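Local coordinates for protein alkaline serine protease AL20 (Nesterenkonia abyssinica, PDB 3CP7) that hydrolyses peptide bonds as a secreted, thermostable alkaline serine protease with a trypsin-like fold, at residues 150-155 and 197-202; 114-119 and 173-178; 12-17 and 21-26. All blocks are in the same frame, centred on the assembly; numbering follows the deposited sequence.

Interaction 1 (150-155 and 197-202); sequences NDPMGS and VMFGPY
Asp151 and Phe199 are the residues whose CA atoms come nearest, 7.5 Å apart. That spacing, with no hydrogen bond crossing between 150-155 and 197-202, identifies side-chain packing rather than strand pairing. Asp151 to Gly154 form a type I turn, closed by Gly154 N to Asp151 O at 2.9 Å, in the loop between strands 142-150 and 158-161; Phe199 lies on strand 197-200, an edge strand of the same sheet within this chain. The Phe199 ring reaches toward the turn because CG stands anti to the carbonyl carbon (chi1 -66°). Pro152 CD sits against the CE2–CZ bond of Phe199, 3.5 Å from each atom, and Asp151 CA is 3.9 Å from CE2, both approaching obliquely. Tyr189 and Tyr191 of strand 183-191 add further aromatic contacts around this ring.

The Asp151 carboxylate is shared between its own loop and Tyr191. OD1 accepts Met153 N at 3.0 Å from above the carboxylate plane, an Asx turn, and also bonds to Tyr191 OH. OD2 takes Ser155 N at 3.0 Å and Ser155 OG at 2.7 Å from opposite faces of that plane. With at least four partners, the buried charge is probably well compensated and its rotation fixed. The chemistry thus divides: polar bonds shape the turn, while apolar contact through the exposed proline and the Asp151 backbone seats it on Phe199.

Interaction 2 (114-119 and 173-178); sequences PIAFNQ and WFLGNG
Leu175 meets Ala116 and Gln119 where the loop preceding strand 124-129 runs past the end of strand 172-175, within the trypsin-like fold. The CA atoms of Ala116 and Leu175 are 8.9 Å apart and no hydrogen bond links 114-119 to 173-178, so the evidence is for side chains meeting across a modest 92 Å² interface.

The closer-packed part is gathered round Leu175, which buries more surface here than any other residue and also touches Tyr125 and Asn184. Leu175 CD1 lies 4.4 Å from Ala116 CB and equally far from Gln119 CG, long carbon-carbon contacts both. All three side chains leave their backbones in the direction of the partner segment. Backbone bonding of Ala116 to Gln183 ties the loop to strand 183-191.

Gln119 forms the looser rim: it offers only its aliphatic part to the leucine, and its amide nitrogen is used within its own loop. Chi1 and chi2, both -60°, fold the chain back toward Phe117, and chi3 turns the amide to meet it. This delivers NE2 of Gln119 to Phe117 O at 2.9 Å, the oxygen lying close to the amide plane while the nitrogen sits above the carbonyl plane.

Interaction 3 (12-17 and 21-26); sequences VFFSTN and FVCSAN
Val12 pairs with Cys23 at one end of an antiparallel hairpin whose strand segments 12-16 and 21-26 run at 141° to each other. Two backbone bonds define this hydrogen-bonded pair, Val12 N to Cys23 O at 2.9 Å and Cys23 N to Val12 O at 2.9 Å. On the face shared with Cys23, Phe14 and Phe21, Val12 sends CG2 alongside the methyl of Ala25, 3.6 Å from its CB; Phe55 and Phe57 of strand 55-59 touch Val12, and Phe57 also touches Ala25. Phe13 points to the other face with Val22, its non-hydrogen-bonded partner.

Phe14 returns to the Val12 face and pairs with Phe21 through Phe14 N to Phe21 O at 3.0 Å and Phe21 N to Phe14 O at 2.8 Å. Its CG sits between the backbone N and the carbonyl carbon (chi1 69°), which swings the ring across the neighbouring strand. Phe21 CB lies over one ring face in a CH-pi contact, 3.8 Å from the Phe14 centroid, whereas Cys23 SG comes to the ring edge, 3.8 Å from Phe14 CE2. The two phenyl planes differ by 23° but are slid apart, so they barely overlap. With an alanine in place of Phe14, Phe21 CB and the Cys23 sulfur would probably lose their aromatic partner and a gap would open on this face. Farther along, Thr16 OG1, which bonds to Gln18 N, approaches Phe21 CE1 obliquely at 3.4 Å.

Cys23 is disulfide-bonded to Cys42, the neighbour of His41 in a probable Ser-His-Asp triad. The four backbone bonds set the register, while the sulfur-aromatic edge contact packs Phe14 against a disulfide that lies beside the likely catalytic centre.

In the fold
Interaction 3 comes first along the chain, as a local hairpin of the closed six-stranded barrel formed by the early strands. Interactions 1 and 2 follow and interleave, their segments alternating as 114-119, 150-155, 173-178 and 197-202, and both reach the second six-stranded sheet, each packing a loop against one of its strands. Their centres are 16 Å apart, yet they touch: Tyr202 OH lies 2.7 Å from Gln119 O, a probable hydrogen bond, and Trp173 packs on strand 197-200. Interaction 3 is about 22 and 23 Å away, centre to centre, meeting interaction 2 where Phe174 CE2 lies 3.6 Å from Asn26 ND2. This arrangement fits the two-lobed trypsin-like fold, whose probable triad draws His41, Asp91 and Ser169 together.

Interaction 1 (150-155 and 197-202)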
loop_
_atom_site.group_PDB
_atom_site.type_symbol
_atom_site.label_atom_id
_atom_site.label_comp_id
_atom_site.label_asym_id
_atom_site.label_seq_id
_atom_site.Cartn_x
_atom_site.Cartn_y
_atom_site.Cartn_z
ATOM N N ASN A 150 -13.865 16.652 -17.624
ATOM C CA ASN A 150 -14.138 15.276 -17.255
ATOM C C ASN A 150 -13.610 14.278 -18.274
ATOM O O ASN A 150 -13.594 14.543 -19.478
ATOM C CB ASN A 150 -15.643 15.071 -17.071
ATOM C CG ASN A 150 -16.184 15.752 -15.825
ATOM O OD1 ASN A 150 -17.372 16.084 -15.766
ATOM N ND2 ASN A 150 -15.339 15.964 -14.831
ATOM N N ASP A 151 -13.185 13.127 -17.774
ATOM C CA ASP A 151 -12.798 12.008 -18.615
ATOM C C ASP A 151 -13.928 11.705 -19.607
ATOM O O ASP A 151 -15.047 11.443 -19.181
ATOM C CB ASP A 151 -12.566 10.801 -17.715
ATOM C CG ASP A 151 -12.265 9.539 -18.486
ATOM O OD1 ASP A 151 -11.863 9.650 -19.665
ATOM O OD2 ASP A 151 -12.416 8.446 -17.900
ATOM N N PRO A 152 -13.635 11.725 -20.925
ATOM C CA PRO A 152 -14.690 11.367 -21.897
ATOM C C PRO A 152 -15.218 9.951 -21.695
ATOM O O PRO A 152 -16.333 9.639 -22.128
ATOM C CB PRO A 152 -13.989 11.495 -23.255
ATOM C CG PRO A 152 -12.525 11.428 -22.963
ATOM C CD PRO A 152 -12.374 12.078 -21.599
ATOM N N MET A 153 -14.438 9.109 -21.029
ATOM C CA MET A 153 -14.851 7.746 -20.736
ATOM C C MET A 153 -15.734 7.642 -19.502
ATOM O O MET A 153 -16.250 6.563 -19.194
ATOM C CB MET A 153 -13.632 6.867 -20.523
ATOM C CG MET A 153 -12.720 6.798 -21.693
ATOM S SD MET A 153 -12.376 5.069 -21.891
ATOM C CE MET A 153 -13.906 4.716 -22.650
ATOM N N GLY A 154 -15.886 8.746 -18.778
ATOM C CA GLY A 154 -16.804 8.768 -17.647
ATOM C C GLY A 154 -16.226 8.380 -16.301
ATOM O O GLY A 154 -16.962 8.315 -15.315
ATOM N N SER A 155 -14.918 8.122 -16.241
ATOM C CA SER A 155 -14.284 7.870 -14.952
ATOM C C SER A 155 -14.075 9.191 -14.223
ATOM O O SER A 155 -14.356 10.259 -14.769
ATOM C CB SER A 155 -12.949 7.135 -15.131
ATOM O OG SER A 155 -11.859 8.033 -15.324
ATOM N N VAL A 197 -4.008 15.595 -24.975
ATOM C CA VAL A 197 -4.749 15.736 -23.723
ATOM C C VAL A 197 -4.128 14.786 -22.702
ATOM O O VAL A 197 -3.941 13.604 -22.973
ATOM C CB VAL A 197 -6.269 15.475 -23.894
ATOM C CG1 VAL A 197 -7.008 15.641 -22.562
ATOM C CG2 VAL A 197 -6.871 16.434 -24.925
ATOM N N MET A 198 -3.773 15.331 -21.539
ATOM C CA MET A 198 -3.220 14.541 -20.442
ATOM C C MET A 198 -4.276 14.336 -19.367
ATOM O O MET A 198 -4.926 15.293 -18.933
ATOM C CB MET A 198 -2.030 15.264 -19.828
ATOM C CG MET A 198 -1.417 14.531 -18.625
ATOM S SD MET A 198 -0.428 13.105 -19.099
ATOM C CE MET A 198 1.002 13.961 -19.785
ATOM N N PHE A 199 -4.438 13.087 -18.930
ATOM C CA PHE A 199 -5.348 12.776 -17.844
ATOM C C PHE A 199 -4.598 12.525 -16.563
ATOM O O PHE A 199 -3.497 11.962 -16.560
ATOM C CB PHE A 199 -6.263 11.599 -18.211
ATOM C CG PHE A 199 -7.192 11.936 -19.331
ATOM C CD1 PHE A 199 -6.785 11.783 -20.648
ATOM C CD2 PHE A 199 -8.441 12.487 -19.070
ATOM C CE1 PHE A 199 -7.627 12.149 -21.707
ATOM C CE2 PHE A 199 -9.295 12.862 -20.122
ATOM C CZ PHE A 199 -8.884 12.696 -21.435
ATOM N N GLY A 200 -5.210 12.986 -15.483
ATOM C CA GLY A 200 -4.668 12.802 -14.151
ATOM C C GLY A 200 -5.773 12.391 -13.215
ATOM O O GLY A 200 -6.915 12.815 -13.370
ATOM N N PRO A 201 -5.447 11.565 -12.219
ATOM C CA PRO A 201 -6.488 11.061 -11.329
ATOM C C PRO A 201 -7.022 12.113 -10.365
ATOM O O PRO A 201 -6.300 13.049 -9.986
ATOM C CB PRO A 201 -5.774 9.943 -10.558
ATOM C CG PRO A 201 -4.327 10.410 -10.524
ATOM C CD PRO A 201 -4.116 11.009 -11.889
ATOM N N TYR A 202 -8.264 11.935 -9.939
ATOM C CA TYR A 202 -8.820 12.816 -8.924
ATOM C C TYR A 202 -8.135 12.562 -7.580
ATOM O O TYR A 202 -8.045 11.418 -7.116
ATOM C CB TYR A 202 -10.342 12.643 -8.810
ATOM C CG TYR A 202 -10.956 13.608 -7.828
ATOM C CD1 TYR A 202 -11.332 13.180 -6.557
ATOM C CD2 TYR A 202 -11.119 14.954 -8.159
ATOM C CE1 TYR A 202 -11.874 14.075 -5.640
ATOM C CE2 TYR A 202 -11.661 15.853 -7.240
ATOM C CZ TYR A 202 -12.041 15.397 -5.994
ATOM O OH TYR A 202 -12.563 16.285 -5.080
#

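Interaction 2 (114-119 and 173-178)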
loop_
_atom_site.group_PDB
_atom_site.type_symbol
_atom_site.label_atom_id
_atom_site.label_comp_id
_atom_site.label_asym_id
_atom_site.label_seq_id
_atom_site.Cartn_x
_atom_site.Cartn_y
_atom_site.Cartn_z
ATOM N N PRO A 114 3.040 22.006 -1.247
ATOM C CA PRO A 114 1.881 21.558 -0.484
ATOM C C PRO A 114 1.091 20.586 -1.363
ATOM O O PRO A 114 1.276 20.567 -2.587
ATOM C CB PRO A 114 1.071 22.845 -0.234
ATOM C CG PRO A 114 1.766 23.952 -0.942
ATOM C CD PRO A 114 2.912 23.394 -1.730
ATOM N N ILE A 115 0.225 19.799 -0.747
ATOM C CA ILE A 115 -0.599 18.846 -1.491
ATOM C C ILE A 115 -2.023 18.981 -0.975
ATOM O O ILE A 115 -2.242 19.170 0.223
ATOM C CB ILE A 115 -0.019 17.413 -1.373
ATOM C CG1 ILE A 115 -0.795 16.411 -2.239
ATOM C CG2 ILE A 115 0.068 16.973 0.098
ATOM C CD1 ILE A 115 -0.085 15.069 -2.381
ATOM N N ALA A 116 -2.980 18.921 -1.896
ATOM C CA ALA A 116 -4.395 19.168 -1.594
ATOM C C ALA A 116 -5.266 18.026 -2.102
ATOM O O ALA A 116 -4.981 17.414 -3.142
ATOM C CB ALA A 116 -4.860 20.494 -2.209
ATOM N N PHE A 117 -6.339 17.760 -1.370
ATOM C CA PHE A 117 -7.275 16.679 -1.695
ATOM C C PHE A 117 -8.700 17.179 -1.586
ATOM O O PHE A 117 -8.976 18.192 -0.913
ATOM C CB PHE A 117 -7.075 15.509 -0.735
ATOM C CG PHE A 117 -5.645 15.078 -0.611
ATOM C CD1 PHE A 117 -5.094 14.195 -1.530
ATOM C CD2 PHE A 117 -4.842 15.580 0.412
ATOM C CE1 PHE A 117 -3.764 13.805 -1.437
ATOM C CE2 PHE A 117 -3.510 15.182 0.523
ATOM C CZ PHE A 117 -2.972 14.292 -0.389
ATOM N N ASN A 118 -9.611 16.455 -2.233
ATOM C CA ASN A 118 -11.037 16.777 -2.157
ATOM C C ASN A 118 -11.332 18.220 -2.524
ATOM O O ASN A 118 -12.125 18.913 -1.864
ATOM C CB ASN A 118 -11.620 16.373 -0.798
ATOM C CG ASN A 118 -11.655 14.872 -0.632
ATOM O OD1 ASN A 118 -12.172 14.161 -1.492
ATOM N ND2 ASN A 118 -11.083 14.383 0.451
ATOM N N GLN A 119 -10.686 18.649 -3.600
ATOM C CA GLN A 119 -10.876 19.971 -4.172
ATOM C C GLN A 119 -11.897 19.898 -5.312
ATOM O O GLN A 119 -12.189 18.813 -5.807
ATOM C CB GLN A 119 -9.537 20.508 -4.674
ATOM C CG GLN A 119 -8.492 20.628 -3.573
ATOM C CD GLN A 119 -8.929 21.572 -2.463
ATOM O OE1 GLN A 119 -9.212 22.744 -2.714
ATOM N NE2 GLN A 119 -8.989 21.071 -1.240
ATOM N N TRP A 173 0.592 18.011 -11.124
ATOM C CA TRP A 173 -0.368 19.051 -11.498
ATOM C C TRP A 173 -0.503 19.987 -10.312
ATOM O O TRP A 173 -0.882 19.561 -9.222
ATOM C CB TRP A 173 -1.742 18.455 -11.759
ATOM C CG TRP A 173 -1.906 17.674 -13.020
ATOM C CD1 TRP A 173 -0.934 17.008 -13.736
ATOM C CD2 TRP A 173 -3.147 17.420 -13.690
ATOM N NE1 TRP A 173 -1.504 16.396 -14.839
ATOM C CE2 TRP A 173 -2.857 16.618 -14.817
ATOM C CE3 TRP A 173 -4.480 17.804 -13.446
ATOM C CZ2 TRP A 173 -3.853 16.195 -15.706
ATOM C CZ3 TRP A 173 -5.467 17.374 -14.323
ATOM C CH2 TRP A 173 -5.150 16.578 -15.437
ATOM N N PHE A 174 -0.202 21.262 -10.528
ATOM C CA PHE A 174 -0.387 22.275 -9.491
ATOM C C PHE A 174 -1.621 23.098 -9.796
ATOM O O PHE A 174 -1.845 23.499 -10.946
ATOM C CB PHE A 174 0.826 23.205 -9.416
ATOM C CG PHE A 174 2.112 22.498 -9.118
ATOM C CD1 PHE A 174 3.139 22.456 -10.049
ATOM C CD2 PHE A 174 2.294 21.881 -7.887
ATOM C CE1 PHE A 174 4.336 21.802 -9.750
ATOM C CE2 PHE A 174 3.485 21.214 -7.587
ATOM C CZ PHE A 174 4.507 21.183 -8.514
ATOM N N LEU A 175 -2.426 23.330 -8.765
ATOM C CA LEU A 175 -3.524 24.280 -8.878
ATOM C C LEU A 175 -2.973 25.661 -9.228
ATOM O O LEU A 175 -2.002 26.117 -8.623
ATOM C CB LEU A 175 -4.329 24.322 -7.580
ATOM C CG LEU A 175 -5.157 23.053 -7.364
ATOM C CD1 LEU A 175 -5.552 22.874 -5.901
ATOM C CD2 LEU A 175 -6.381 23.056 -8.262
ATOM N N GLY A 176 -3.585 26.308 -10.218
ATOM C CA GLY A 176 -3.223 27.677 -10.578
ATOM C C GLY A 176 -2.088 27.790 -11.576
ATOM O O GLY A 176 -1.783 26.831 -12.292
ATOM N N ASN A 177 -1.454 28.966 -11.641
ATOM C CA ASN A 177 -0.411 29.191 -12.642
ATOM C C ASN A 177 0.974 29.100 -12.025
ATOM O O ASN A 177 1.277 29.762 -11.026
ATOM C CB ASN A 177 -0.612 30.513 -13.427
ATOM C CG ASN A 177 -0.365 30.341 -14.962
ATOM O OD1 ASN A 177 0.767 30.182 -15.416
ATOM N ND2 ASN A 177 -1.441 30.354 -15.740
ATOM N N GLY A 178 1.804 28.246 -12.612
ATOM C CA GLY A 178 3.185 28.093 -12.185
ATOM C C GLY A 178 3.441 26.885 -11.298
ATOM O O GLY A 178 2.553 26.054 -11.071
#

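Interaction 3 (12-17 and 21-26)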
loop_
_atom_site.group_PDB
_atom_site.type_symbol
_atom_site.label_atom_id
_atom_site.label_comp_id
_atom_site.label_asym_id
_atom_site.label_seq_id
_atom_site.Cartn_x
_atom_site.Cartn_y
_atom_site.Cartn_z
ATOM N N VAL A 12 12.522 10.794 -12.870
ATOM C CA VAL A 12 12.565 9.468 -12.257
ATOM C C VAL A 12 13.178 8.482 -13.256
ATOM O O VAL A 12 12.870 8.538 -14.451
ATOM C CB VAL A 12 11.139 9.002 -11.864
ATOM C CG1 VAL A 12 11.123 7.536 -11.506
ATOM C CG2 VAL A 12 10.608 9.818 -10.693
ATOM N N PHE A 13 14.056 7.612 -12.760
ATOM C CA PHE A 13 14.556 6.469 -13.521
ATOM C C PHE A 13 14.139 5.213 -12.778
ATOM O O PHE A 13 14.160 5.172 -11.551
ATOM C CB PHE A 13 16.086 6.496 -13.621
ATOM C CG PHE A 13 16.644 7.728 -14.278
ATOM C CD1 PHE A 13 16.818 8.902 -13.547
ATOM C CD2 PHE A 13 17.012 7.710 -15.617
ATOM C CE1 PHE A 13 17.336 10.035 -14.147
ATOM C CE2 PHE A 13 17.538 8.850 -16.227
ATOM C CZ PHE A 13 17.709 10.003 -15.486
ATOM N N PHE A 14 13.753 4.182 -13.517
ATOM C CA PHE A 14 13.472 2.885 -12.895
ATOM C C PHE A 14 13.624 1.759 -13.905
ATOM O O PHE A 14 13.727 2.010 -15.105
ATOM C CB PHE A 14 12.080 2.870 -12.230
ATOM C CG PHE A 14 10.919 2.919 -13.197
ATOM C CD1 PHE A 14 10.293 1.746 -13.608
ATOM C CD2 PHE A 14 10.435 4.131 -13.665
ATOM C CE1 PHE A 14 9.219 1.782 -14.487
ATOM C CE2 PHE A 14 9.355 4.172 -14.546
ATOM C CZ PHE A 14 8.746 2.998 -14.953
ATOM N N SER A 15 13.633 0.528 -13.407
ATOM C CA SER A 15 13.742 -0.643 -14.276
ATOM C C SER A 15 12.675 -1.672 -13.942
ATOM O O SER A 15 12.187 -1.732 -12.817
ATOM C CB SER A 15 15.127 -1.282 -14.145
ATOM O OG SER A 15 16.136 -0.371 -14.535
ATOM N N THR A 16 12.306 -2.467 -14.943
ATOM C CA THR A 16 11.425 -3.617 -14.757
ATOM C C THR A 16 12.027 -4.782 -15.540
ATOM O O THR A 16 13.104 -4.651 -16.110
ATOM C CB THR A 16 9.992 -3.350 -15.279
ATOM O OG1 THR A 16 10.008 -3.325 -16.711
ATOM C CG2 THR A 16 9.443 -2.026 -14.750
ATOM N N ASN A 17 11.332 -5.917 -15.562
ATOM C CA ASN A 17 11.728 -7.045 -16.408
ATOM C C ASN A 17 11.743 -6.677 -17.897
ATOM O O ASN A 17 12.400 -7.344 -18.699
ATOM C CB ASN A 17 10.795 -8.238 -16.184
ATOM C CG ASN A 17 11.026 -8.928 -14.849
ATOM O OD1 ASN A 17 12.051 -8.730 -14.191
ATOM N ND2 ASN A 17 10.064 -9.751 -14.444
ATOM N N PHE A 21 13.204 2.482 -17.792
ATOM C CA PHE A 21 12.157 3.456 -18.071
ATOM C C PHE A 21 12.405 4.760 -17.329
ATOM O O PHE A 21 13.247 4.831 -16.440
ATOM C CB PHE A 21 10.788 2.874 -17.704
ATOM C CG PHE A 21 10.420 1.666 -18.513
ATOM C CD1 PHE A 21 10.781 0.388 -18.080
ATOM C CD2 PHE A 21 9.735 1.809 -19.716
ATOM C CE1 PHE A 21 10.464 -0.737 -18.850
ATOM C CE2 PHE A 21 9.403 0.693 -20.488
ATOM C CZ PHE A 21 9.771 -0.581 -20.054
ATOM N N VAL A 22 11.660 5.788 -17.718
ATOM C CA VAL A 22 11.755 7.099 -17.097
ATOM C C VAL A 22 10.357 7.658 -16.791
ATOM O O VAL A 22 9.373 7.321 -17.446
ATOM C CB VAL A 22 12.608 8.069 -17.968
ATOM C CG1 VAL A 22 11.969 8.308 -19.331
ATOM C CG2 VAL A 22 12.882 9.343 -17.253
ATOM N N CYS A 23 10.287 8.487 -15.758
ATOM C CA CYS A 23 9.034 9.109 -15.321
ATOM C C CYS A 23 9.390 10.474 -14.725
ATOM O O CYS A 23 10.513 10.976 -14.919
ATOM C CB CYS A 23 8.303 8.216 -14.300
ATOM S SG CYS A 23 7.000 7.136 -14.979
ATOM N N SER A 24 8.445 11.069 -14.001
ATOM C CA SER A 24 8.670 12.331 -13.309
ATOM C C SER A 24 8.051 12.199 -11.921
ATOM O O SER A 24 7.275 11.277 -11.660
ATOM C CB SER A 24 8.013 13.466 -14.092
ATOM O OG SER A 24 8.526 13.554 -15.421
ATOM N N ALA A 25 8.394 13.123 -11.026
ATOM C CA ALA A 25 7.828 13.131 -9.681
ATOM C C ALA A 25 8.039 14.491 -9.040
ATOM O O ALA A 25 8.664 15.376 -9.624
ATOM C CB ALA A 25 8.456 12.036 -8.825
ATOM N N ASN A 26 7.541 14.643 -7.816
ATOM C CA ASN A 26 7.597 15.926 -7.143
ATOM C C ASN A 26 7.662 15.764 -5.638
ATOM O O ASN A 26 6.880 15.019 -5.076
ATOM C CB ASN A 26 6.366 16.753 -7.530
ATOM C CG ASN A 26 6.423 18.179 -6.998
ATOM O OD1 ASN A 26 7.361 18.924 -7.294
ATOM N ND2 ASN A 26 5.415 18.564 -6.213
#